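Local coordinates for protein dsvD (Desulfovibrio vulgaris, PDB 1UCR) that is of unknown function but may play an essential role in dissimilatory sulfite reduction, and possibly interacts with DNA through its winged-helix motif, at residues Lys19-Phe24 and Glu53-Gly58. Residues are numbered along the deposited sequence; the frame is centred on the assembly and turned at random. Where two conformers were deposited one is given.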
loop_
_atom_site.group_PDB
_atom_site.type_symbol
_atom_site.label_atom_id
_atom_site.label_comp_id
_atom_site.label_asym_id
_atom_site.label_seq_id
_atom_site.Cartn_x
_atom_site.Cartn_y
_atom_site.Cartn_z
ATOM N N LYS B 19 -12.241 -5.343 3.024
ATOM C CA LYS B 19 -11.656 -6.606 2.538
ATOM C C LYS B 19 -10.548 -6.191 1.610
ATOM O O LYS B 19 -10.211 -5.026 1.397
ATOM C CB LYS B 19 -12.738 -7.482 1.903
ATOM C CG LYS B 19 -13.444 -6.808 0.736
ATOM C CD LYS B 19 -14.693 -7.630 0.379
ATOM C CE LYS B 19 -15.514 -7.030 -0.736
ATOM N NZ LYS B 19 -14.944 -7.097 -2.126
ATOM N N SER B 20 -9.854 -7.201 1.063
ATOM C CA SER B 20 -8.556 -6.931 0.461
ATOM C C SER B 20 -8.682 -6.241 -0.885
ATOM O O SER B 20 -7.683 -5.628 -1.291
ATOM C CB SER B 20 -7.750 -8.246 0.288
ATOM O OG SER B 20 -8.437 -9.136 -0.624
ATOM N N LYS B 21 -9.835 -6.405 -1.542
ATOM C CA LYS B 21 -10.015 -5.789 -2.895
ATOM C C LYS B 21 -11.487 -5.534 -3.130
ATOM O O LYS B 21 -12.367 -6.178 -2.572
ATOM C CB LYS B 21 -9.381 -6.632 -3.993
ATOM C CG LYS B 21 -9.924 -8.049 -4.042
ATOM C CD LYS B 21 -9.179 -8.923 -5.108
ATOM C CE LYS B 21 -9.795 -10.299 -5.153
ATOM N NZ LYS B 21 -9.103 -11.226 -6.088
ATOM N N PHE B 22 -11.766 -4.555 -3.995
ATOM C CA PHE B 22 -13.095 -4.096 -4.332
ATOM C C PHE B 22 -13.198 -3.959 -5.856
ATOM O O PHE B 22 -12.215 -3.696 -6.530
ATOM C CB PHE B 22 -13.388 -2.761 -3.654
ATOM C CG PHE B 22 -13.625 -2.886 -2.176
ATOM C CD1 PHE B 22 -12.548 -2.844 -1.287
ATOM C CD2 PHE B 22 -14.923 -3.015 -1.659
ATOM C CE1 PHE B 22 -12.746 -2.933 0.088
ATOM C CE2 PHE B 22 -15.112 -3.104 -0.277
ATOM C CZ PHE B 22 -14.035 -3.015 0.567
ATOM N N TYR B 23 -14.402 -4.133 -6.391
ATOM C CA TYR B 23 -14.643 -3.941 -7.816
ATOM C C TYR B 23 -14.451 -2.509 -8.253
ATOM O O TYR B 23 -14.689 -1.591 -7.486
ATOM C CB TYR B 23 -16.112 -4.326 -8.154
ATOM C CG TYR B 23 -16.332 -5.811 -7.955
ATOM C CD1 TYR B 23 -17.170 -6.271 -6.934
ATOM C CD2 TYR B 23 -15.745 -6.758 -8.777
ATOM C CE1 TYR B 23 -17.387 -7.645 -6.775
ATOM C CE2 TYR B 23 -15.911 -8.092 -8.628
ATOM C CZ TYR B 23 -16.760 -8.529 -7.601
ATOM O OH TYR B 23 -16.899 -9.901 -7.446
ATOM N N PHE B 24 -14.124 -2.334 -9.532
ATOM C CA PHE B 24 -14.168 -0.986 -10.102
ATOM C C PHE B 24 -15.440 -0.263 -9.733
ATOM O O PHE B 24 -15.433 0.880 -9.285
ATOM C CB PHE B 24 -14.044 -1.133 -11.632
ATOM C CG PHE B 24 -14.195 0.231 -12.301
ATOM C CD1 PHE B 24 -13.262 1.258 -12.092
ATOM C CD2 PHE B 24 -15.280 0.530 -13.089
ATOM C CE1 PHE B 24 -13.426 2.509 -12.660
ATOM C CE2 PHE B 24 -15.451 1.774 -13.721
ATOM C CZ PHE B 24 -14.511 2.780 -13.499
ATOM N N GLU B 53 -2.897 -2.320 -5.911
ATOM C CA GLU B 53 -2.685 -3.473 -6.794
ATOM C C GLU B 53 -3.985 -3.753 -7.531
ATOM O O GLU B 53 -5.086 -3.446 -7.051
ATOM C CB GLU B 53 -2.149 -4.629 -5.998
ATOM C CG GLU B 53 -3.016 -5.091 -4.877
ATOM C CD GLU B 53 -2.349 -6.012 -3.910
ATOM O OE1 GLU B 53 -3.131 -6.691 -3.171
ATOM O OE2 GLU B 53 -1.106 -6.081 -3.801
ATOM N N TYR B 54 -3.799 -4.340 -8.716
ATOM C CA TYR B 54 -4.874 -4.528 -9.692
ATOM C C TYR B 54 -5.147 -5.979 -9.981
ATOM O O TYR B 54 -4.195 -6.793 -10.036
ATOM C CB TYR B 54 -4.419 -3.910 -10.975
ATOM C CG TYR B 54 -5.234 -4.003 -12.218
ATOM C CD1 TYR B 54 -4.964 -4.952 -13.196
ATOM C CD2 TYR B 54 -6.291 -3.104 -12.434
ATOM C CE1 TYR B 54 -5.728 -5.030 -14.372
ATOM C CE2 TYR B 54 -7.002 -3.163 -13.624
ATOM C CZ TYR B 54 -6.732 -4.098 -14.561
ATOM O OH TYR B 54 -7.452 -4.153 -15.743
ATOM N N TRP B 55 -6.383 -6.311 -10.233
ATOM C CA TRP B 55 -6.788 -7.674 -10.531
ATOM C C TRP B 55 -7.774 -7.636 -11.668
ATOM O O TRP B 55 -8.644 -6.743 -11.743
ATOM C CB TRP B 55 -7.547 -8.308 -9.354
ATOM C CG TRP B 55 -6.873 -8.074 -8.022
ATOM C CD1 TRP B 55 -6.810 -7.007 -7.139
ATOM C CD2 TRP B 55 -6.090 -9.042 -7.393
ATOM N NE1 TRP B 55 -6.080 -7.252 -6.052
ATOM C CE2 TRP B 55 -5.584 -8.562 -6.167
ATOM C CE3 TRP B 55 -5.757 -10.344 -7.765
ATOM C CZ2 TRP B 55 -4.776 -9.225 -5.263
ATOM C CZ3 TRP B 55 -4.943 -11.031 -6.872
ATOM C CH2 TRP B 55 -4.457 -10.520 -5.662
ATOM N N SER B 56 -7.768 -8.641 -12.527
ATOM C CA SER B 56 -8.899 -8.922 -13.341
ATOM C C SER B 56 -9.867 -9.781 -12.566
ATOM O O SER B 56 -9.446 -10.689 -11.845
ATOM C CB SER B 56 -8.499 -9.703 -14.602
ATOM O OG SER B 56 -7.503 -8.975 -15.324
ATOM N N SER B 57 -11.158 -9.596 -12.733
ATOM C CA SER B 57 -12.127 -10.453 -12.042
ATOM C C SER B 57 -13.321 -10.600 -12.964
ATOM O O SER B 57 -14.061 -9.628 -13.175
ATOM C CB SER B 57 -12.550 -9.842 -10.716
ATOM O OG SER B 57 -13.551 -10.694 -10.178
ATOM N N GLY B 58 -13.462 -11.809 -13.517
ATOM C CA GLY B 58 -14.583 -12.014 -14.409
ATOM C C GLY B 58 -14.532 -11.007 -15.550
ATOM O O GLY B 58 -13.508 -10.854 -16.226
HETATM O O HOH W 1 -5.802 -6.526 -3.351
HETATM O O HOH W 2 -9.987 -10.857 -8.546
#
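K21 lays its aliphatic chain across one face of the W55 indole, the two side chains crossing at about a right angle. K21 CD sits over the five-membered ring, 3.6 Å from its centroid and only 6° off the normal, a CH-pi contact. Beyond CG the lysine runs fully extended, which carries K21 NZ on to the six-membered ring in a cation-pi contact, 4.1 Å from that centroid. The ammonium also donates to a water 2.6 Å from K21 NZ, and this water reaches S56 O through a weak bond. A second water accepts from W55 NE1 (2.8 Å) and donates to both S20 O and E53 OE1, a water-mediated link between the segments. E53 OE2 accepts from G67 N, just before helix 68-74, and OE1 from G69 N in its first turn. Further along, S57 OG, swung anti to the backbone N (chi1 176°), thereby comes to the edge of the Y23 ring, 3.8 Å from CE2. Strand 60-65 lies between 22-23 and 52-57, hydrogen-bonded to both, and M62 touches Y23 and S57. Such side-chain bridging over the middle strand links strand 22-23 and the residues leading into it to strand 52-57 in the small antiparallel sheet of a winged-helix fold.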